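Oligopeptide ABC transporter OppAIV (Borrelia burgdorferi B31, PDB 4GL8) probably binds oligopeptides outside the cytoplasmic membrane and hands them to an ABC transporter for uptake, as other members of solute-binding protein family 5 do. Local coordinates at residues 37-42 with 212-217; 219-224 with 238-243; 306-311 with 356-361; 310-315 with 391-396. One frame throughout, in Å; residues are numbered along the deposited sequence.

Interaction 1: residues 37-42 with 212-217; sequences GSEPAT and KSRVLN
Glu-39 and Asn-217 mark the nearest approach of the two backbones, with CA atoms 5.7 Å apart, where the loop that follows strand 31-35 passes the turn at the end of strand 209-215. Both hydrogen bonds between the segments end on the Glu-39 carboxylate, so a side chain, not main-chain pairing, makes the link. CG of Glu-39 stands anti to the backbone N, and a bend at the next torsion (chi2 86°) turns the acid group toward Arg-214 and the turn. Its OE2 forms a salt bridge with Arg-214 NH2 at 3.0 Å. This is a single-ended pairing: OE2 lies at the edge of the guanidinium, near its plane, but the donor comes from above the carboxylate plane, 64° out of it, and the two flat groups are inclined at 52°. The same OE2 also takes a weak, almost straight bond from the backbone of Asn-217, its N lying at 3.3 Å. A water probably adds a second path, donating to Glu-39 OE1 at 2.7 Å and accepting a long bond from Arg-214 NE at 3.3 Å. Two carbons also border these groups: Leu-216 CD2 lies 3.8 Å from Glu-39 OE2, and Pro-40 CG comes within 4.0 Å of Arg-214 NH2. Val-243 and Glu-407 also touch the Glu-39 side chain, while Leu-43 borders Arg-214. The buried acid thus has an arginine, a peptide N-H and probably a water to offset its charge, which probably keeps it ionised and ties the loop to the end of the strand.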
loop_
_atom_site.group_PDB
_atom_site.type_symbol
_atom_site.label_atom_id
_atom_site.label_comp_id
_atom_site.label_asym_id
_atom_site.label_seq_id
_atom_site.Cartn_x
_atom_site.Cartn_y
_atom_site.Cartn_z
ATOM N N GLY A 37 -9.869 -1.574 -10.640
ATOM C CA GLY A 37 -10.633 -0.479 -10.039
ATOM C C GLY A 37 -10.176 0.956 -10.303
ATOM O O GLY A 37 -10.895 1.891 -9.952
ATOM N N SER A 38 -9.006 1.146 -10.908
ATOM C CA SER A 38 -8.529 2.486 -11.208
ATOM C C SER A 38 -7.304 2.412 -12.107
ATOM O O SER A 38 -6.595 1.407 -12.129
ATOM C CB SER A 38 -8.176 3.227 -9.912
ATOM O OG SER A 38 -9.313 3.840 -9.320
ATOM N N GLU A 39 -7.089 3.484 -12.855
ATOM C CA GLU A 39 -5.959 3.637 -13.752
ATOM C C GLU A 39 -4.734 3.903 -12.900
ATOM O O GLU A 39 -4.763 4.803 -12.060
ATOM C CB GLU A 39 -6.205 4.813 -14.707
ATOM C CG GLU A 39 -4.987 5.323 -15.507
ATOM C CD GLU A 39 -4.716 4.576 -16.805
ATOM O OE1 GLU A 39 -5.307 3.498 -17.006
ATOM O OE2 GLU A 39 -3.921 5.071 -17.635
ATOM N N PRO A 40 -3.659 3.127 -13.105
ATOM C CA PRO A 40 -2.422 3.400 -12.378
ATOM C C PRO A 40 -1.828 4.733 -12.807
ATOM O O PRO A 40 -2.065 5.183 -13.931
ATOM C CB PRO A 40 -1.498 2.256 -12.799
ATOM C CG PRO A 40 -1.960 1.911 -14.162
ATOM C CD PRO A 40 -3.474 2.045 -14.088
ATOM N N ALA A 41 -1.068 5.334 -11.897
ATOM C CA ALA A 41 -0.435 6.650 -12.088
ATOM C C ALA A 41 0.946 6.481 -12.666
ATOM O O ALA A 41 1.453 7.381 -13.280
ATOM C CB ALA A 41 -0.329 7.393 -10.753
ATOM N N THR A 42 1.562 5.332 -12.452
ATOM C CA THR A 42 2.903 5.068 -12.929
ATOM C C THR A 42 3.119 3.570 -12.851
ATOM O O THR A 42 2.634 2.918 -11.932
ATOM C CB THR A 42 3.996 5.823 -12.088
ATOM O OG1 THR A 42 5.277 5.219 -12.280
ATOM C CG2 THR A 42 3.714 5.757 -10.590
ATOM N N LYS A 212 2.616 -5.414 -23.136
ATOM C CA LYS A 212 2.358 -5.486 -24.566
ATOM C C LYS A 212 1.824 -4.163 -25.048
ATOM O O LYS A 212 2.315 -3.606 -26.023
ATOM C CB LYS A 212 1.348 -6.598 -24.876
ATOM C CG LYS A 212 1.248 -6.924 -26.356
ATOM C CD LYS A 212 0.045 -7.810 -26.629
ATOM C CE LYS A 212 0.089 -8.344 -28.049
ATOM N NZ LYS A 212 -1.128 -9.150 -28.349
ATOM N N SER A 213 0.824 -3.640 -24.356
ATOM C CA SER A 213 0.210 -2.376 -24.787
ATOM C C SER A 213 -0.614 -1.739 -23.697
ATOM O O SER A 213 -0.795 -2.284 -22.607
ATOM C CB SER A 213 -0.711 -2.638 -25.984
ATOM O OG SER A 213 -1.745 -3.510 -25.572
ATOM N N ARG A 214 -1.159 -0.590 -24.024
ATOM C CA ARG A 214 -1.874 0.187 -23.058
ATOM C C ARG A 214 -2.765 1.190 -23.752
ATOM O O ARG A 214 -2.302 1.929 -24.628
ATOM C CB ARG A 214 -0.864 0.962 -22.240
ATOM C CG ARG A 214 -1.246 1.102 -20.810
ATOM C CD ARG A 214 -0.208 1.881 -20.053
ATOM N NE ARG A 214 -0.911 2.712 -19.107
ATOM C CZ ARG A 214 -0.323 3.441 -18.187
ATOM N NH1 ARG A 214 0.996 3.440 -18.076
ATOM N NH2 ARG A 214 -1.070 4.181 -17.384
ATOM N N VAL A 215 -4.031 1.234 -23.361
ATOM C CA VAL A 215 -4.893 2.345 -23.757
ATOM C C VAL A 215 -5.200 3.193 -22.514
ATOM O O VAL A 215 -5.788 2.707 -21.553
ATOM C CB VAL A 215 -6.164 1.829 -24.432
ATOM C CG1 VAL A 215 -6.974 2.991 -24.989
ATOM C CG2 VAL A 215 -5.786 0.852 -25.544
ATOM N N LEU A 216 -4.768 4.452 -22.524
ATOM C CA LEU A 216 -4.936 5.311 -21.345
ATOM C C LEU A 216 -6.400 5.365 -20.874
ATOM O O LEU A 216 -7.321 5.545 -21.672
ATOM C CB LEU A 216 -4.385 6.730 -21.581
ATOM C CG LEU A 216 -2.860 6.875 -21.788
ATOM C CD1 LEU A 216 -2.440 8.334 -21.642
ATOM C CD2 LEU A 216 -2.028 6.012 -20.847
ATOM N N ASN A 217 -6.571 5.170 -19.565
ATOM C CA ASN A 217 -7.875 5.176 -18.878
ATOM C C ASN A 217 -8.803 4.060 -19.288
ATOM O O ASN A 217 -9.988 4.143 -19.062
ATOM C CB ASN A 217 -8.578 6.529 -19.018
ATOM C CG ASN A 217 -7.765 7.656 -18.420
ATOM O OD1 ASN A 217 -7.193 7.524 -17.333
ATOM N ND2 ASN A 217 -7.700 8.767 -19.122
HETATM O O HOH W 1 -4.127 2.143 -19.060
#

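Interaction 2: residues 219-224 with 238-243; sequences KVVLEK and SIIFFV
The Phe-242 ring carries Lys-219 CG over one face, a CH-pi contact with CG 4.2 Å from the ring centroid and 23° off the normal. The Phe-241 ring, on the other side of the sheet, is met at its edge instead: Val-220 O and Leu-222 CD2 both lie near its plane, the methyl 3.6 Å from CE2. Lys-219 runs beside Ile-240 as well, its CD 3.7 Å from Ile-240 CG2, so the lysine's carbon chain lies along both residues; Val-221 and Ser-238 share that side of the sheet. Underneath is a regular antiparallel pair, with strand directions 167° apart and axes at 4.7 Å. Val-220 and Phe-241 form one hydrogen-bonded pair, with Phe-241 N at 2.9 Å from Val-220 O; Leu-222 and Ile-239 form the next. Leu-222 O accepts twice. Ile-239 N reaches it from above the carbonyl plane, while Ser-238 OG, turned across to the neighbouring strand by its torsion (chi1 -175°), arrives nearly along the C=O axis, 2.8 Å from Leu-222 O. Strand 31-35 runs parallel to strand 238-242, and its Leu-34 packs on Ile-239 and Phe-241. Chemically, the two faces differ: the one with Val-220, Leu-222, Ile-239 and Phe-241 is a buried hydrocarbon layer, whereas the partly exposed one mixes polar and apolar side chains, its lysine giving methylenes to a ring and its serine serving a backbone carbonyl.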
loop_
_atom_site.group_PDB
_atom_site.type_symbol
_atom_site.label_atom_id
_atom_site.label_comp_id
_atom_site.label_asym_id
_atom_site.label_seq_id
_atom_site.Cartn_x
_atom_site.Cartn_y
_atom_site.Cartn_z
ATOM N N LYS A 219 -7.219 0.288 -20.478
ATOM C CA LYS A 219 -6.637 -1.065 -20.453
ATOM C C LYS A 219 -5.128 -1.083 -20.249
ATOM O O LYS A 219 -4.416 -0.261 -20.794
ATOM C CB LYS A 219 -6.886 -1.755 -21.790
ATOM C CG LYS A 219 -8.133 -2.616 -21.857
ATOM C CD LYS A 219 -8.139 -3.444 -23.149
ATOM C CE LYS A 219 -8.458 -2.603 -24.381
ATOM N NZ LYS A 219 -7.477 -2.839 -25.477
ATOM N N VAL A 220 -4.648 -2.072 -19.509
ATOM C CA VAL A 220 -3.220 -2.370 -19.474
ATOM C C VAL A 220 -3.146 -3.841 -19.893
ATOM O O VAL A 220 -3.727 -4.689 -19.242
ATOM C CB VAL A 220 -2.623 -2.149 -18.067
ATOM C CG1 VAL A 220 -1.112 -2.291 -18.084
ATOM C CG2 VAL A 220 -3.031 -0.794 -17.514
ATOM N N VAL A 221 -2.463 -4.119 -20.996
ATOM C CA VAL A 221 -2.349 -5.466 -21.524
ATOM C C VAL A 221 -0.946 -5.982 -21.277
ATOM O O VAL A 221 0.054 -5.383 -21.717
ATOM C CB VAL A 221 -2.680 -5.527 -23.023
ATOM C CG1 VAL A 221 -2.763 -6.973 -23.505
ATOM C CG2 VAL A 221 -4.000 -4.800 -23.312
ATOM N N LEU A 222 -0.886 -7.086 -20.553
ATOM C CA LEU A 222 0.356 -7.802 -20.308
ATOM C C LEU A 222 0.427 -9.033 -21.195
ATOM O O LEU A 222 -0.593 -9.668 -21.452
ATOM C CB LEU A 222 0.428 -8.245 -18.854
ATOM C CG LEU A 222 0.891 -7.259 -17.783
ATOM C CD1 LEU A 222 0.370 -5.863 -18.032
ATOM C CD2 LEU A 222 0.522 -7.750 -16.383
ATOM N N GLU A 223 1.631 -9.390 -21.652
ATOM C CA GLU A 223 1.795 -10.655 -22.343
ATOM C C GLU A 223 2.916 -11.481 -21.722
ATOM O O GLU A 223 3.876 -10.932 -21.148
ATOM C CB GLU A 223 1.996 -10.462 -23.847
ATOM C CG GLU A 223 3.408 -10.087 -24.282
ATOM C CD GLU A 223 3.517 -9.667 -25.766
ATOM O OE1 GLU A 223 4.209 -8.662 -26.031
ATOM O OE2 GLU A 223 2.928 -10.315 -26.656
ATOM N N LYS A 224 2.800 -12.801 -21.860
ATOM C CA LYS A 224 3.799 -13.725 -21.329
ATOM C C LYS A 224 5.199 -13.306 -21.768
ATOM O O LYS A 224 5.409 -13.003 -22.958
ATOM C CB LYS A 224 3.534 -15.169 -21.791
ATOM C CG LYS A 224 4.540 -16.178 -21.241
ATOM C CD LYS A 224 4.159 -17.628 -21.485
ATOM C CE LYS A 224 5.327 -18.507 -21.100
ATOM N NZ LYS A 224 5.022 -19.966 -21.128
ATOM N N SER A 238 -1.815 -13.975 -21.939
ATOM C CA SER A 238 -2.111 -12.587 -21.724
ATOM C C SER A 238 -2.987 -12.310 -20.504
ATOM O O SER A 238 -3.879 -13.097 -20.146
ATOM C CB SER A 238 -2.777 -12.006 -22.956
ATOM O OG SER A 238 -2.939 -10.615 -22.744
ATOM N N ILE A 239 -2.729 -11.169 -19.870
ATOM C CA ILE A 239 -3.607 -10.661 -18.841
ATOM C C ILE A 239 -4.044 -9.279 -19.251
ATOM O O ILE A 239 -3.213 -8.462 -19.620
ATOM C CB ILE A 239 -2.915 -10.612 -17.474
ATOM C CG1 ILE A 239 -2.695 -12.024 -16.971
ATOM C CG2 ILE A 239 -3.736 -9.804 -16.473
ATOM C CD1 ILE A 239 -1.698 -12.059 -15.841
ATOM N N ILE A 240 -5.345 -9.021 -19.202
ATOM C CA ILE A 240 -5.864 -7.690 -19.454
ATOM C C ILE A 240 -6.453 -7.070 -18.177
ATOM O O ILE A 240 -7.437 -7.571 -17.629
ATOM C CB ILE A 240 -6.933 -7.671 -20.583
ATOM C CG1 ILE A 240 -6.361 -8.235 -21.900
ATOM C CG2 ILE A 240 -7.430 -6.232 -20.807
ATOM C CD1 ILE A 240 -7.406 -8.357 -23.008
ATOM N N PHE A 241 -5.842 -5.965 -17.729
ATOM C CA PHE A 241 -6.381 -5.162 -16.630
ATOM C C PHE A 241 -7.329 -4.137 -17.212
ATOM O O PHE A 241 -6.894 -3.237 -17.913
ATOM C CB PHE A 241 -5.282 -4.418 -15.867
ATOM C CG PHE A 241 -4.427 -5.299 -15.030
ATOM C CD1 PHE A 241 -4.823 -5.652 -13.751
ATOM C CD2 PHE A 241 -3.246 -5.802 -15.513
ATOM C CE1 PHE A 241 -4.036 -6.466 -12.967
ATOM C CE2 PHE A 241 -2.458 -6.626 -14.736
ATOM C CZ PHE A 241 -2.849 -6.956 -13.459
ATOM N N PHE A 242 -8.620 -4.283 -16.935
ATOM C CA PHE A 242 -9.610 -3.293 -17.325
ATOM C C PHE A 242 -9.749 -2.258 -16.238
ATOM O O PHE A 242 -9.957 -2.567 -15.073
ATOM C CB PHE A 242 -10.961 -3.938 -17.603
ATOM C CG PHE A 242 -11.087 -4.481 -18.981
ATOM C CD1 PHE A 242 -11.545 -3.671 -20.016
ATOM C CD2 PHE A 242 -10.737 -5.804 -19.260
ATOM C CE1 PHE A 242 -11.664 -4.176 -21.306
ATOM C CE2 PHE A 242 -10.857 -6.317 -20.549
ATOM C CZ PHE A 242 -11.324 -5.502 -21.571
ATOM N N VAL A 243 -9.583 -1.012 -16.632
ATOM C CA VAL A 243 -9.714 0.100 -15.727
ATOM C C VAL A 243 -11.146 0.608 -15.827
ATOM O O VAL A 243 -11.735 0.628 -16.926
ATOM C CB VAL A 243 -8.777 1.227 -16.137
ATOM C CG1 VAL A 243 -9.038 2.447 -15.276
ATOM C CG2 VAL A 243 -7.339 0.754 -16.035
#

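Interaction 3: residues 306-311 with 356-361; sequences RKALSF and KLLADA
Ala-308 and Leu-357 meet at the heart of an antiparallel helix pair, in which the axes of helix segments 306-311 and 356-361 approach to 8.4 Å with directions 158° apart. The small alanine permits the approach: its CB is 4.2 Å from Leu-357 CB and 4.0 Å from Leu-358 CD1, so the methyl touches two successive leucines. Beside it, the extended Lys-307 chain passes across the end of Leu-357, with Lys-307 CG 3.8 Å from Leu-357 CD1 and Lys-307 CD 4.0 Å from Leu-357 CD2. Phe-311 borders the same leucine more loosely, its CD1 4.5 Å from Leu-357 CD1. No hydrogen bond crosses between the segments; the contact is wholly apolar.

In the next shell, Phe-311 also packs on Met-353 and Ala-354, one turn back along helix 351-361, and Lys-304 extends the interface past Leu-357 to Asp-360 and Ala-361. Arg-306 ties helix 303-311 to its surroundings through hydrogen bonds to the backbone oxygens of Leu-300 and Asp-489. On the exposed side of the partner helix, Lys-356 and Asp-360 make an i to i+4 salt bridge, Lys-356 NZ meeting the syn lone pair of Asp-360 OD1 at 3.0 Å.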
loop_
_atom_site.group_PDB
_atom_site.type_symbol
_atom_site.label_atom_id
_atom_site.label_comp_id
_atom_site.label_asym_id
_atom_site.label_seq_id
_atom_site.Cartn_x
_atom_site.Cartn_y
_atom_site.Cartn_z
ATOM N N ARG A 306 -10.337 17.479 16.350
ATOM C CA ARG A 306 -9.955 16.167 15.813
ATOM C C ARG A 306 -10.610 15.026 16.606
ATOM O O ARG A 306 -11.128 14.064 16.032
ATOM C CB ARG A 306 -8.421 16.012 15.784
ATOM C CG ARG A 306 -7.739 17.038 14.909
ATOM C CD ARG A 306 -6.317 16.688 14.543
ATOM N NE ARG A 306 -5.487 16.487 15.714
ATOM C CZ ARG A 306 -4.728 17.417 16.291
ATOM N NH1 ARG A 306 -4.003 17.094 17.346
ATOM N NH2 ARG A 306 -4.708 18.663 15.854
ATOM N N LYS A 307 -10.640 15.161 17.916
ATOM C CA LYS A 307 -11.232 14.136 18.797
ATOM C C LYS A 307 -12.760 14.020 18.593
ATOM O O LYS A 307 -13.301 12.924 18.482
ATOM C CB LYS A 307 -10.922 14.535 20.236
ATOM C CG LYS A 307 -10.937 13.432 21.243
ATOM C CD LYS A 307 -10.175 13.817 22.523
ATOM C CE LYS A 307 -10.631 12.850 23.627
ATOM N NZ LYS A 307 -9.979 12.976 24.969
ATOM N N ALA A 308 -13.426 15.171 18.559
ATOM C CA ALA A 308 -14.858 15.288 18.239
ATOM C C ALA A 308 -15.218 14.596 16.942
ATOM O O ALA A 308 -16.156 13.848 16.907
ATOM C CB ALA A 308 -15.284 16.740 18.183
ATOM N N LEU A 309 -14.465 14.849 15.884
ATOM C CA LEU A 309 -14.730 14.195 14.609
ATOM C C LEU A 309 -14.582 12.687 14.764
ATOM O O LEU A 309 -15.382 11.920 14.245
ATOM C CB LEU A 309 -13.776 14.700 13.516
ATOM C CG LEU A 309 -13.784 16.209 13.213
ATOM C CD1 LEU A 309 -12.648 16.563 12.268
ATOM C CD2 LEU A 309 -15.123 16.701 12.674
ATOM N N SER A 310 -13.570 12.247 15.492
ATOM C CA SER A 310 -13.305 10.816 15.636
ATOM C C SER A 310 -14.383 10.115 16.470
ATOM O O SER A 310 -14.891 9.086 16.087
ATOM C CB SER A 310 -11.913 10.573 16.232
ATOM O OG SER A 310 -11.676 9.182 16.386
ATOM N N PHE A 311 -14.741 10.706 17.591
ATOM C CA PHE A 311 -15.779 10.158 18.473
ATOM C C PHE A 311 -17.209 10.294 17.921
ATOM O O PHE A 311 -18.092 9.562 18.352
ATOM C CB PHE A 311 -15.736 10.828 19.843
ATOM C CG PHE A 311 -14.756 10.229 20.782
ATOM C CD1 PHE A 311 -13.513 10.794 20.969
ATOM C CD2 PHE A 311 -15.079 9.121 21.515
ATOM C CE1 PHE A 311 -12.600 10.245 21.847
ATOM C CE2 PHE A 311 -14.165 8.564 22.398
ATOM C CZ PHE A 311 -12.927 9.136 22.567
ATOM N N LYS A 356 -19.325 17.566 23.382
ATOM C CA LYS A 356 -18.755 18.278 24.505
ATOM C C LYS A 356 -17.400 18.874 24.101
ATOM O O LYS A 356 -17.129 20.039 24.341
ATOM C CB LYS A 356 -18.637 17.309 25.663
ATOM C CG LYS A 356 -17.788 17.775 26.826
ATOM C CD LYS A 356 -18.328 19.050 27.444
ATOM C CE LYS A 356 -17.502 19.446 28.660
ATOM N NZ LYS A 356 -17.789 20.872 29.013
ATOM N N LEU A 357 -16.558 18.056 23.464
ATOM C CA LEU A 357 -15.260 18.506 22.953
ATOM C C LEU A 357 -15.446 19.607 21.951
ATOM O O LEU A 357 -14.708 20.582 21.945
ATOM C CB LEU A 357 -14.530 17.353 22.278
ATOM C CG LEU A 357 -14.008 16.315 23.272
ATOM C CD1 LEU A 357 -14.085 14.920 22.644
ATOM C CD2 LEU A 357 -12.603 16.702 23.763
ATOM N N LEU A 358 -16.430 19.453 21.081
ATOM C CA LEU A 358 -16.629 20.453 20.041
ATOM C C LEU A 358 -17.094 21.780 20.681
ATOM O O LEU A 358 -16.606 22.846 20.295
ATOM C CB LEU A 358 -17.610 19.975 18.946
ATOM C CG LEU A 358 -17.569 20.756 17.622
ATOM C CD1 LEU A 358 -16.336 20.386 16.819
ATOM C CD2 LEU A 358 -18.797 20.465 16.781
ATOM N N ALA A 359 -18.028 21.715 21.639
ATOM C CA ALA A 359 -18.423 22.925 22.396
ATOM C C ALA A 359 -17.228 23.571 23.082
ATOM O O ALA A 359 -17.009 24.762 22.943
ATOM C CB ALA A 359 -19.496 22.604 23.417
ATOM N N ASP A 360 -16.437 22.783 23.806
ATOM C CA ASP A 360 -15.207 23.303 24.446
ATOM C C ASP A 360 -14.187 23.869 23.439
ATOM O O ASP A 360 -13.352 24.698 23.779
ATOM C CB ASP A 360 -14.544 22.202 25.274
ATOM C CG ASP A 360 -15.414 21.713 26.434
ATOM O OD1 ASP A 360 -16.615 22.060 26.485
ATOM O OD2 ASP A 360 -14.907 20.963 27.298
ATOM N N ALA A 361 -14.226 23.402 22.196
ATOM C CA ALA A 361 -13.332 23.914 21.166
ATOM C C ALA A 361 -13.783 25.277 20.650
ATOM O O ALA A 361 -13.004 25.955 19.992
ATOM C CB ALA A 361 -13.233 22.935 20.011
#

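Interaction 4: residues 310-315 with 391-396; sequences SFAIDR and NQWKKN
Ala-312 O receives the side-chain N-H of Asn-396, with ND2 2.8 Å away, an N-H...O angle of 150° and the acceptor close to the donor's own amide plane. Two residues on, the chain is held again from the same helix, 380-397: Asp-314 N donates to Gln-392 OE1 at 2.9 Å, meeting that oxygen from above its amide plane, 39° out of it. Gln-392 reaches there by bending at chi2 (-71°), which brings OE1 to 3.3 Å from Asp-314 CB as well. Trp-393, from the same helix, packs away from these two bonds. Ala-312 CB sits at the indole edge, 3.9 Å from CD1, and Ile-313 CD1 comes in close and at a slant, 3.2 Å from Trp-393 NE1. The indole N-H is used by Leu-309 O, near the end of helix 303-311.

Within the connection, Arg-315 grips Ser-310 O end-on with NH1 and NH2, bracing the turn. Asp-314 is the N-cap of helix 315-323, its carboxylate taking a backbone N-H just beyond, and OD2 also bonds Thr-317 OG1. The link between two helices thus has main-chain polar groups satisfied by side-chain amides of a third, while Trp-393 adds apolar contacts beside them, a mix that should fix its path.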
loop_
_atom_site.group_PDB
_atom_site.type_symbol
_atom_site.label_atom_id
_atom_site.label_comp_id
_atom_site.label_asym_id
_atom_site.label_seq_id
_atom_site.Cartn_x
_atom_site.Cartn_y
_atom_site.Cartn_z
ATOM N N SER A 310 -13.570 12.247 15.492
ATOM C CA SER A 310 -13.305 10.816 15.636
ATOM C C SER A 310 -14.383 10.115 16.470
ATOM O O SER A 310 -14.891 9.086 16.087
ATOM C CB SER A 310 -11.913 10.573 16.232
ATOM O OG SER A 310 -11.676 9.182 16.386
ATOM N N PHE A 311 -14.741 10.706 17.591
ATOM C CA PHE A 311 -15.779 10.158 18.473
ATOM C C PHE A 311 -17.209 10.294 17.921
ATOM O O PHE A 311 -18.092 9.562 18.352
ATOM C CB PHE A 311 -15.736 10.828 19.843
ATOM C CG PHE A 311 -14.756 10.229 20.782
ATOM C CD1 PHE A 311 -13.513 10.794 20.969
ATOM C CD2 PHE A 311 -15.079 9.121 21.515
ATOM C CE1 PHE A 311 -12.600 10.245 21.847
ATOM C CE2 PHE A 311 -14.165 8.564 22.398
ATOM C CZ PHE A 311 -12.927 9.136 22.567
ATOM N N ALA A 312 -17.435 11.226 16.995
ATOM C CA ALA A 312 -18.753 11.416 16.391
ATOM C C ALA A 312 -19.124 10.379 15.315
ATOM O O ALA A 312 -20.258 10.406 14.812
ATOM C CB ALA A 312 -18.845 12.806 15.804
ATOM N N ILE A 313 -18.210 9.473 14.946
ATOM C CA ILE A 313 -18.524 8.433 13.943
ATOM C C ILE A 313 -18.932 7.099 14.573
ATOM O O ILE A 313 -18.178 6.511 15.336
ATOM C CB ILE A 313 -17.315 8.081 13.070
ATOM C CG1 ILE A 313 -16.644 9.329 12.430
ATOM C CG2 ILE A 313 -17.695 7.027 12.041
ATOM C CD1 ILE A 313 -17.509 10.072 11.466
ATOM N N ASP A 314 -20.091 6.574 14.195
ATOM C CA ASP A 314 -20.514 5.251 14.670
ATOM C C ASP A 314 -19.845 4.158 13.807
ATOM O O ASP A 314 -20.383 3.784 12.760
ATOM C CB ASP A 314 -22.045 5.155 14.598
ATOM C CG ASP A 314 -22.581 3.821 15.089
ATOM O OD1 ASP A 314 -21.803 2.963 15.578
ATOM O OD2 ASP A 314 -23.803 3.640 14.978
ATOM N N ARG A 315 -18.695 3.653 14.266
ATOM C CA ARG A 315 -17.858 2.718 13.512
ATOM C C ARG A 315 -18.497 1.378 13.249
ATOM O O ARG A 315 -18.318 0.827 12.171
ATOM C CB ARG A 315 -16.523 2.468 14.244
ATOM C CG ARG A 315 -15.566 3.646 14.142
ATOM C CD ARG A 315 -14.438 3.598 15.160
ATOM N NE ARG A 315 -13.548 4.752 14.993
ATOM C CZ ARG A 315 -13.805 5.977 15.436
ATOM N NH1 ARG A 315 -14.917 6.234 16.109
ATOM N NH2 ARG A 315 -12.935 6.940 15.212
ATOM N N ASN A 391 -22.969 12.474 7.001
ATOM C CA ASN A 391 -24.180 12.339 7.784
ATOM C C ASN A 391 -23.949 12.145 9.281
ATOM O O ASN A 391 -24.749 12.610 10.083
ATOM C CB ASN A 391 -25.023 11.162 7.248
ATOM C CG ASN A 391 -26.310 10.963 8.021
ATOM O OD1 ASN A 391 -26.356 10.312 9.076
ATOM N ND2 ASN A 391 -27.365 11.521 7.502
ATOM N N GLN A 392 -22.900 11.428 9.657
ATOM C CA GLN A 392 -22.557 11.296 11.071
ATOM C C GLN A 392 -22.183 12.660 11.662
ATOM O O GLN A 392 -22.700 13.046 12.699
ATOM C CB GLN A 392 -21.410 10.296 11.285
ATOM C CG GLN A 392 -21.777 8.849 10.979
ATOM C CD GLN A 392 -22.723 8.262 12.004
ATOM O OE1 GLN A 392 -22.359 8.079 13.155
ATOM N NE2 GLN A 392 -23.958 8.011 11.597
ATOM N N TRP A 393 -21.280 13.385 11.008
ATOM C CA TRP A 393 -20.946 14.749 11.441
ATOM C C TRP A 393 -22.141 15.737 11.469
ATOM O O TRP A 393 -22.285 16.547 12.407
ATOM C CB TRP A 393 -19.782 15.269 10.629
ATOM C CG TRP A 393 -18.528 14.489 10.926
ATOM C CD1 TRP A 393 -18.258 13.767 12.055
ATOM C CD2 TRP A 393 -17.380 14.374 10.104
ATOM N NE1 TRP A 393 -17.015 13.215 11.992
ATOM C CE2 TRP A 393 -16.438 13.579 10.808
ATOM C CE3 TRP A 393 -17.032 14.881 8.843
ATOM C CZ2 TRP A 393 -15.214 13.257 10.288
ATOM C CZ3 TRP A 393 -15.799 14.566 8.335
ATOM C CH2 TRP A 393 -14.906 13.763 9.061
ATOM N N LYS A 394 -23.028 15.640 10.490
ATOM C CA LYS A 394 -24.199 16.495 10.507
ATOM C C LYS A 394 -25.111 16.127 11.681
ATOM O O LYS A 394 -25.405 16.970 12.521
ATOM C CB LYS A 394 -24.957 16.430 9.181
ATOM C CG LYS A 394 -26.236 17.263 9.152
ATOM C CD LYS A 394 -25.991 18.700 9.624
ATOM C CE LYS A 394 -27.135 19.648 9.261
ATOM N NZ LYS A 394 -26.726 21.055 9.544
ATOM N N LYS A 395 -25.516 14.869 11.754
ATOM C CA LYS A 395 -26.387 14.392 12.830
ATOM C C LYS A 395 -25.803 14.556 14.244
ATOM O O LYS A 395 -26.486 15.015 15.129
ATOM C CB LYS A 395 -26.738 12.921 12.592
ATOM C CG LYS A 395 -27.732 12.348 13.590
ATOM C CD LYS A 395 -28.463 11.115 13.055
ATOM C CE LYS A 395 -27.538 9.936 12.742
ATOM N NZ LYS A 395 -26.958 9.322 13.955
ATOM N N ASN A 396 -24.543 14.195 14.475
ATOM C CA ASN A 396 -24.027 14.157 15.865
ATOM C C ASN A 396 -23.343 15.419 16.327
ATOM O O ASN A 396 -23.251 15.660 17.525
ATOM C CB ASN A 396 -23.062 12.997 16.047
ATOM C CG ASN A 396 -23.730 11.663 15.831
ATOM O OD1 ASN A 396 -24.872 11.479 16.206
ATOM N ND2 ASN A 396 -23.006 10.721 15.237
#

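The four contacts fall into two pairs. Interactions 1 and 2 have centres 9 Å apart and lie on adjacent strands: 209-215 pairs with 219-224, which pairs with 238-242, and Lys-212 and Ser-213 both face Val-221 in a classic beta bulge. Along the chain, interaction 1 closes before interaction 2 opens, and both precede interactions 3 and 4, which start from the same stretch. These last two, with centres 11 Å apart, both use helix 303-311, which contacts helix 351-361 in one and leads to the link held by helix 380-397 in the other. Centres of interactions 2 and 3 stand about 47 Å apart. The contacts thus secure a strand region and a later helical region separately.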